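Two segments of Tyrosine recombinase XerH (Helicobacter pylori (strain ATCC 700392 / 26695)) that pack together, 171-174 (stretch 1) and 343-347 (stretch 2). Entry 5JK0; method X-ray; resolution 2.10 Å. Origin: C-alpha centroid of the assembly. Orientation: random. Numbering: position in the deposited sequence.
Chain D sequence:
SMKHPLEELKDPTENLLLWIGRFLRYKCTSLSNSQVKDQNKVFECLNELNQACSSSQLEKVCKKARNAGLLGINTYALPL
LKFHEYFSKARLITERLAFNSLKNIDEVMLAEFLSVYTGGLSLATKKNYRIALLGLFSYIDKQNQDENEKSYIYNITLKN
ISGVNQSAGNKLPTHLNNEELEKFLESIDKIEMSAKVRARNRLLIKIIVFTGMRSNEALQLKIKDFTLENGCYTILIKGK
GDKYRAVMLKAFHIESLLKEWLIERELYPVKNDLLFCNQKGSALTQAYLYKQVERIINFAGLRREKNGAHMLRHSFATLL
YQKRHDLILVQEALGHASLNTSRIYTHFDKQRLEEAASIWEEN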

# COMPACT_ATOMS: atom_id res chain seq x y z
N LYS D 171 -7.56 -2.88 13.01
CA LYS D 171 -7.99 -3.46 14.28
C LYS D 171 -8.87 -2.49 15.06
O LYS D 171 -9.02 -1.33 14.68
CB LYS D 171 -6.77 -3.86 15.12
N LEU D 172 -9.45 -2.98 16.15
CA LEU D 172 -10.34 -2.17 16.98
C LEU D 172 -9.56 -1.46 18.08
O LEU D 172 -8.77 -2.09 18.79
CB LEU D 172 -11.44 -3.05 17.58
CG LEU D 172 -12.75 -2.36 17.98
CD1 LEU D 172 -13.38 -1.68 16.77
CD2 LEU D 172 -13.71 -3.37 18.59
N PRO D 173 -9.77 -0.14 18.22
CA PRO D 173 -9.07 0.68 19.22
C PRO D 173 -9.32 0.22 20.66
O PRO D 173 -10.28 -0.51 20.91
CB PRO D 173 -9.66 2.08 19.00
CG PRO D 173 -10.15 2.06 17.59
CD PRO D 173 -10.65 0.67 17.36
N THR D 174 -8.45 0.64 21.57
CA THR D 174 -8.57 0.29 22.99
C THR D 174 -9.92 0.74 23.55
O THR D 174 -10.33 1.88 23.34
CB THR D 174 -7.43 0.90 23.82
OG1 THR D 174 -6.17 0.49 23.29
CG2 THR D 174 -7.53 0.46 25.27
N ARG D 343 -16.43 3.80 10.50
CA ARG D 343 -16.23 2.45 9.98
C ARG D 343 -15.28 1.64 10.85
O ARG D 343 -15.35 0.41 10.89
CB ARG D 343 -15.71 2.52 8.54
CG ARG D 343 -15.53 1.17 7.87
CD ARG D 343 -14.97 1.32 6.47
NE ARG D 343 -14.66 0.03 5.86
CZ ARG D 343 -15.52 -0.70 5.17
NH1 ARG D 343 -15.14 -1.87 4.66
NH2 ARG D 343 -16.76 -0.27 4.99
N ILE D 344 -14.39 2.33 11.56
CA ILE D 344 -13.39 1.68 12.41
C ILE D 344 -14.04 0.81 13.48
O ILE D 344 -13.52 -0.25 13.83
CB ILE D 344 -12.47 2.72 13.08
CG1 ILE D 344 -11.81 3.61 12.02
CG2 ILE D 344 -11.42 2.05 13.94
CD1 ILE D 344 -10.87 4.65 12.60
N TYR D 345 -15.19 1.24 13.98
CA TYR D 345 -15.87 0.54 15.06
C TYR D 345 -16.74 -0.62 14.55
O TYR D 345 -17.66 -1.06 15.24
CB TYR D 345 -16.73 1.51 15.87
CG TYR D 345 -15.95 2.68 16.42
CD1 TYR D 345 -15.16 2.54 17.55
CD2 TYR D 345 -16.01 3.93 15.82
CE1 TYR D 345 -14.44 3.60 18.07
CE2 TYR D 345 -15.29 5.00 16.32
CZ TYR D 345 -14.51 4.83 17.45
OH TYR D 345 -13.80 5.89 17.95
N THR D 346 -16.44 -1.11 13.35
CA THR D 346 -17.16 -2.24 12.78
C THR D 346 -16.25 -3.46 12.68
O THR D 346 -16.67 -4.52 12.22
CB THR D 346 -17.72 -1.91 11.39
OG1 THR D 346 -16.64 -1.80 10.45
CG2 THR D 346 -18.50 -0.60 11.41
N HIS D 347 -15.01 -3.30 13.12
CA HIS D 347 -14.03 -4.39 13.08
C HIS D 347 -14.36 -5.47 14.10
O HIS D 347 -14.67 -5.17 15.25
CB HIS D 347 -12.62 -3.84 13.33
CG HIS D 347 -12.15 -2.90 12.27
ND1 HIS D 347 -12.64 -2.91 10.98
CD2 HIS D 347 -11.22 -1.91 12.31
CE1 HIS D 347 -12.04 -1.97 10.28
NE2 HIS D 347 -11.17 -1.35 11.06

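No hydrogen bond crosses this contact among the atoms modelled, yet two of its closest approaches end on backbone carbonyl oxygens, each met by carbon. Lys171 O lies 3.3 Å from His347 CD2, and Leu172 CD1 lies 3.3 Å from Ile344 O. The contacts observed are van der Waals packing and carbon set against carbonyl, with 261 Å² buried in total, and the contacting residues lie at least 171 positions apart in the sequence.

The backbones do not run together as a strand pair or a helix pair. The nearest CA atoms are Leu172 CA and His347 CA, 5.8 Å apart, and that pairing sets the register. Stretch 1 is extended through Leu172 and Pro173, with psi values of 130° and 161°, while stretch 2 folds into a turn closed by the bond from Thr346 N to Arg343 O. Arg343 O gathers that turn: it accepts from Thr346 N at 3.1 Å and from Thr346 OG1 at 2.6 Å, so one carbonyl is served by both the backbone and the side chain of the same threonine. A weak bond of 3.5 Å from His347 N to Ile344 O follows. Thr346 itself makes no contact with stretch 1, and its CA-to-CB bond points away; its part lies within the turn that carries Ile344, Tyr345 and His347.

Leu172 is the main apolar piece of stretch 1 and has the largest covered area of any residue here, 68 Å². Its CA-to-CB bond points sideways, but the t, p rotamer brings the end of the side chain nearer. Leu172 CD1 makes the broader contact, 3.7 Å from Tyr345 CA and 4.1 Å from His347 CB. Both methyls approach His347 O, Leu172 CD2 at 3.9 Å and Leu172 CD1 at 4.0 Å. Since Ile344 O also receives the weak bond from His347 N, the methyl at Leu172 CD1 packs against a carbonyl already engaged within its own turn.

His347 points toward stretch 1 and presents the edge of its ring, with Lys171 O and Leu172 N near the ring plane. The CD2 carbon of an imidazole is somewhat polarized, so a carbonyl oxygen at its edge is a chemically reasonable neighbour, although the approach is not a hydrogen bond. The Lys171 side chain is modelled only to CB, which points away; among the atoms modelled, the closest contacts of Lys171 run through its O.

Pro173 and Ile344 provide the apolar side-chain pairing: Pro173 CD sits 3.8 Å from Ile344 CG2, an ordinary van der Waals distance. Pro173 points toward the other stretch, and its ring offers a compact apolar surface without a backbone NH that would need a partner. Tyr345 points away at CB, but its ring comes back toward Leu172, with Tyr345 CD1 4.6 Å from Leu172 CD1; its hydroxyl is hydrogen-bonded elsewhere in the structure.

The rule to read here is economical: let the turn engage Arg343 O firmly and Ile344 O weakly from within, then pack leucine and proline of stretch 1 on it, where it offers a histidine edge and an isoleucine methyl.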